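PDB 1WVQ: hypothetical protein PAE2307 from Pyrobaculum aerophilum, which probably acts as an adenosine-specific kinase, belonging to a family linked to stable histidine phosphorylation. Local coordinates for residues A[28-31]-A[32-36]; A[93-96]-A[97-100]. One frame throughout, in Å; residues are numbered along the deposited sequence.

Contact 1: A[28-31]-A[32-36]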
loop_
_atom_site.group_PDB
_atom_site.type_symbol
_atom_site.label_atom_id
_atom_site.label_comp_id
_atom_site.label_asym_id
_atom_site.label_seq_id
_atom_site.Cartn_x
_atom_site.Cartn_y
_atom_site.Cartn_z
ATOM N N PHE A 28 12.289 7.831 15.317
ATOM C CA PHE A 28 13.048 8.819 14.556
ATOM C C PHE A 28 12.367 10.186 14.506
ATOM O O PHE A 28 11.165 10.300 14.287
ATOM C CB PHE A 28 13.317 8.295 13.140
ATOM C CG PHE A 28 14.278 9.137 12.349
ATOM C CD1 PHE A 28 15.435 9.645 12.936
ATOM C CD2 PHE A 28 14.046 9.384 10.999
ATOM C CE1 PHE A 28 16.348 10.387 12.181
ATOM C CE2 PHE A 28 14.955 10.125 10.239
ATOM C CZ PHE A 28 16.102 10.624 10.830
ATOM N N ILE A 29 13.172 11.221 14.713
ATOM C CA ILE A 29 12.704 12.597 14.746
ATOM C C ILE A 29 11.928 13.047 13.506
ATOM O O ILE A 29 11.051 13.903 13.602
ATOM C CB ILE A 29 13.905 13.547 15.012
ATOM C CG1 ILE A 29 13.417 14.851 15.636
ATOM C CG2 ILE A 29 14.667 13.806 13.730
ATOM C CD1 ILE A 29 14.547 15.718 16.179
ATOM N N LYS A 30 12.232 12.465 12.350
ATOM C CA LYS A 30 11.538 12.850 11.124
ATOM C C LYS A 30 10.036 12.553 11.201
ATOM O O LYS A 30 9.257 13.070 10.408
ATOM C CB LYS A 30 12.165 12.142 9.919
ATOM C CG LYS A 30 11.737 12.722 8.566
ATOM C CD LYS A 30 12.693 12.315 7.440
ATOM C CE LYS A 30 12.584 10.841 7.057
ATOM N NZ LYS A 30 11.362 10.573 6.240
ATOM N N THR A 31 9.633 11.729 12.162
ATOM C CA THR A 31 8.224 11.389 12.337
ATOM C C THR A 31 7.316 12.621 12.385
ATOM O O THR A 31 6.259 12.653 11.745
ATOM C CB THR A 31 8.006 10.585 13.647
ATOM O OG1 THR A 31 8.605 9.291 13.521
ATOM C CG2 THR A 31 6.517 10.416 13.943
ATOM N N VAL A 32 7.725 13.636 13.138
ATOM C CA VAL A 32 6.896 14.826 13.269
ATOM C C VAL A 32 6.625 15.517 11.934
ATOM O O VAL A 32 5.500 15.940 11.679
ATOM C CB VAL A 32 7.505 15.831 14.284
ATOM C CG1 VAL A 32 8.737 16.486 13.712
ATOM C CG2 VAL A 32 6.468 16.877 14.667
ATOM N N GLU A 33 7.635 15.621 11.076
ATOM C CA GLU A 33 7.435 16.261 9.781
ATOM C C GLU A 33 6.635 15.374 8.832
ATOM O O GLU A 33 5.766 15.861 8.105
ATOM C CB GLU A 33 8.779 16.632 9.151
ATOM C CG GLU A 33 9.524 17.698 9.952
ATOM C CD GLU A 33 10.551 18.469 9.138
ATOM O OE1 GLU A 33 10.453 18.489 7.892
ATOM O OE2 GLU A 33 11.442 19.080 9.759
ATOM N N ASP A 34 6.907 14.076 8.839
ATOM C CA ASP A 34 6.176 13.184 7.950
ATOM C C ASP A 34 4.693 13.112 8.303
ATOM O O ASP A 34 3.845 13.033 7.413
ATOM C CB ASP A 34 6.803 11.787 7.951
ATOM C CG ASP A 34 8.162 11.753 7.254
ATOM O OD1 ASP A 34 8.507 12.722 6.536
ATOM O OD2 ASP A 34 8.883 10.744 7.408
ATOM N N LEU A 35 4.372 13.149 9.593
ATOM C CA LEU A 35 2.974 13.118 10.006
ATOM C C LEU A 35 2.300 14.442 9.639
ATOM O O LEU A 35 1.147 14.461 9.219
ATOM C CB LEU A 35 2.859 12.843 11.512
ATOM C CG LEU A 35 3.146 11.396 11.941
ATOM C CD1 LEU A 35 3.031 11.282 13.450
ATOM C CD2 LEU A 35 2.160 10.445 11.264
ATOM N N TYR A 36 3.020 15.549 9.787
ATOM C CA TYR A 36 2.467 16.848 9.424
ATOM C C TYR A 36 2.069 16.805 7.947
ATOM O O TYR A 36 0.979 17.227 7.568
ATOM C CB TYR A 36 3.510 17.954 9.657
ATOM C CG TYR A 36 3.171 19.273 8.984
ATOM C CD1 TYR A 36 3.512 19.509 7.654
ATOM C CD2 TYR A 36 2.467 20.262 9.665
ATOM C CE1 TYR A 36 3.154 20.694 7.015
ATOM C CE2 TYR A 36 2.105 21.450 9.038
ATOM C CZ TYR A 36 2.447 21.657 7.717
ATOM O OH TYR A 36 2.056 22.816 7.091
#

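Contact 2: A[93-96]-A[97-100]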
loop_
_atom_site.group_PDB
_atom_site.type_symbol
_atom_site.label_atom_id
_atom_site.label_comp_id
_atom_site.label_asym_id
_atom_site.label_seq_id
_atom_site.Cartn_x
_atom_site.Cartn_y
_atom_site.Cartn_z
ATOM N N ASN A 93 -12.293 19.097 11.247
ATOM C CA ASN A 93 -12.593 19.302 9.831
ATOM C C ASN A 93 -12.042 18.208 8.936
ATOM O O ASN A 93 -11.716 18.433 7.769
ATOM C CB ASN A 93 -12.081 20.670 9.396
ATOM C CG ASN A 93 -12.587 21.769 10.297
ATOM O OD1 ASN A 93 -13.794 21.877 10.542
ATOM N ND2 ASN A 93 -11.673 22.585 10.813
ATOM N N ALA A 94 -11.967 17.014 9.512
ATOM C CA ALA A 94 -11.493 15.817 8.837
ATOM C C ALA A 94 -11.734 14.670 9.808
ATOM O O ALA A 94 -11.672 14.859 11.021
ATOM C CB ALA A 94 -10.000 15.933 8.515
ATOM N N TRP A 95 -12.027 13.491 9.273
ATOM C CA TRP A 95 -12.255 12.303 10.089
ATOM C C TRP A 95 -11.045 11.390 9.949
ATOM O O TRP A 95 -10.310 11.473 8.965
ATOM C CB TRP A 95 -13.500 11.554 9.609
ATOM C CG TRP A 95 -14.789 12.215 9.971
ATOM C CD1 TRP A 95 -15.364 12.268 11.209
ATOM C CD2 TRP A 95 -15.672 12.906 9.088
ATOM N NE1 TRP A 95 -16.553 12.948 11.150
ATOM C CE2 TRP A 95 -16.770 13.355 9.856
ATOM C CE3 TRP A 95 -15.646 13.194 7.716
ATOM C CZ2 TRP A 95 -17.837 14.074 9.303
ATOM C CZ3 TRP A 95 -16.708 13.911 7.161
ATOM C CH2 TRP A 95 -17.789 14.344 7.956
ATOM N N PRO A 96 -10.820 10.509 10.933
ATOM C CA PRO A 96 -9.668 9.608 10.833
ATOM C C PRO A 96 -9.618 8.814 9.524
ATOM O O PRO A 96 -8.545 8.628 8.964
ATOM C CB PRO A 96 -9.830 8.716 12.061
ATOM C CG PRO A 96 -10.391 9.678 13.071
ATOM C CD PRO A 96 -11.443 10.422 12.266
ATOM N N ILE A 97 -10.763 8.359 9.019
ATOM C CA ILE A 97 -10.729 7.597 7.774
ATOM C C ILE A 97 -10.182 8.410 6.601
ATOM O O ILE A 97 -9.740 7.839 5.606
ATOM C CB ILE A 97 -12.122 7.006 7.372
ATOM C CG1 ILE A 97 -13.176 8.109 7.244
ATOM C CG2 ILE A 97 -12.529 5.928 8.371
ATOM C CD1 ILE A 97 -14.503 7.619 6.646
ATOM N N ASN A 98 -10.192 9.737 6.720
ATOM C CA ASN A 98 -9.672 10.578 5.645
ATOM C C ASN A 98 -8.144 10.620 5.637
ATOM O O ASN A 98 -7.545 10.978 4.625
ATOM C CB ASN A 98 -10.154 12.034 5.777
ATOM C CG ASN A 98 -11.661 12.179 5.738
ATOM O OD1 ASN A 98 -12.248 12.992 6.454
ATOM N ND2 ASN A 98 -12.302 11.359 4.912
ATOM N N VAL A 99 -7.513 10.263 6.754
ATOM C CA VAL A 99 -6.053 10.342 6.853
ATOM C C VAL A 99 -5.314 9.102 7.354
ATOM O O VAL A 99 -4.088 9.040 7.262
ATOM C CB VAL A 99 -5.641 11.512 7.793
ATOM C CG1 VAL A 99 -6.229 12.824 7.297
ATOM C CG2 VAL A 99 -6.127 11.230 9.221
ATOM N N LEU A 100 -6.034 8.108 7.858
ATOM C CA LEU A 100 -5.366 6.938 8.418
ATOM C C LEU A 100 -4.452 6.119 7.513
ATOM O O LEU A 100 -3.378 5.715 7.945
ATOM C CB LEU A 100 -6.388 6.016 9.098
ATOM C CG LEU A 100 -6.811 6.456 10.507
ATOM C CD1 LEU A 100 -8.022 5.663 10.964
ATOM C CD2 LEU A 100 -5.644 6.271 11.471
#

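Contact 1: A[28-31]-A[32-36]
Val32 meets Ile29 where a type I turn, spanning Phe28 to Thr31, feeds into a helix. At the start of that turn Phe28 N hydrogen-bonds a phosphoryl oxygen of NEP, the phosphorylated histidine at position 85. With chi1 at 72°, Val32 CG1 sits between its own backbone N and carbonyl, 3.5 Å from Ile29 O; Val32 N reaches the same oxygen only through a weak hydrogen bond of 3.4 Å. Next along the helix, Glu33 turns its carboxylate away to Arg160 of a second subunit. Asp34 is gripped twice by one residue, a small example of backbone and side chain working on the same i to i+4 spacing. Asp34 N gives a nearly straight bond (169°) to Lys30 O, 3.0 Å away, while bends at chi3 and chi4 bring Lys30 NZ round to the syn lone pair of Asp34 OD2, a salt bridge of 2.7 Å. Lys30 NZ has a second partner in Glu108, and Asp34 OD1 pairs with Lys166 of the second subunit; together the two lysines probably offset the repulsion between the carboxylates. Leu35 N then bonds to Thr31 O at 2.9 Å, and Leu35 CD1 lies alongside Thr31 CG2, 3.6 Å apart, the two side chains pointing the same way. At Tyr36 the helix continues by a bond to Val32 O. Val32 and Leu35 pack down on Ile50 of strand 47-53, Val32 also touching Arg62 of strand 60-65.

Contact 2: A[93-96]-A[97-100]
Asn98 reaches back to Trp95 and shows how a side chain inside the first turn of a helix can hold the residue leading into it. Followed outward, its CB rests 3.2 Å from Trp95 O, the oxygen that also receives Asn98 N in a 2.8 Å hydrogen bond. CG lies anti to the carbonyl carbon of Asn98 (chi1 -60°), which brings the amide back over the Trp95 backbone. At the tip, OD1 takes the Trp95 N-H in a nearly straight bond (2.9 Å between Trp95 N and Asn98 OD1, 171° at the hydrogen), although the donor stands above the amide carbonyl plane. The other branch, ND2, leaves the turn for Thr41 O of a third subunit. With both ends of the amide engaged, its rotation is probably fixed. The Trp95 N-H to Asn98 OD1 bond, from backbone to the side chain three residues on, resembles one half of a capping box. OD1 also lies 3.6 Å from Trp95 CE3, at the edge of the indole and near its plane; ring and amide run side by side with their planes 61° apart.

Next after Trp95, Pro96 offers an oxygen that is shared. Leu100 N approaches Pro96 O almost head-on at 2.8 Å, while Val99 N comes to Pro96 O from above the carbonyl plane at 2.9 Å, so one oxygen serves both i to i+3 and i to i+4 donors. Alongside, Leu100 CD1 touches Pro96 CB at 3.7 Å.

The turn follows strand 87-92 and opens helix 96-104. Ile97 packs against His27 of a further subunit, whereas Val99 and Leu100 cover Ile22 of strand 20-25, and Pro96 and Leu100 press on Ala115 of strand 111-116.

How the contacts relate
Both contacts are starts of helices that follow strands of the same five-stranded antiparallel sheet. Contact 1 comes first, after strand 20-25; contact 2 follows strand 87-92, the neighbour of 20-25 in that sheet. Their centres are 18 Å apart and their nearest atoms about 8 Å, without touching. Helix 31-40 packs toward the edge formed by strands 47-53 and 60-65, whereas helix 96-104 lies over strands 20-25 and 111-116 at the other edge. Contact 1 borders the phosphorylated histidine, which lies just before strand 87-92, the strand leading to contact 2. Each also meets the third subunit, tying both helix starts into the six-chain assembly.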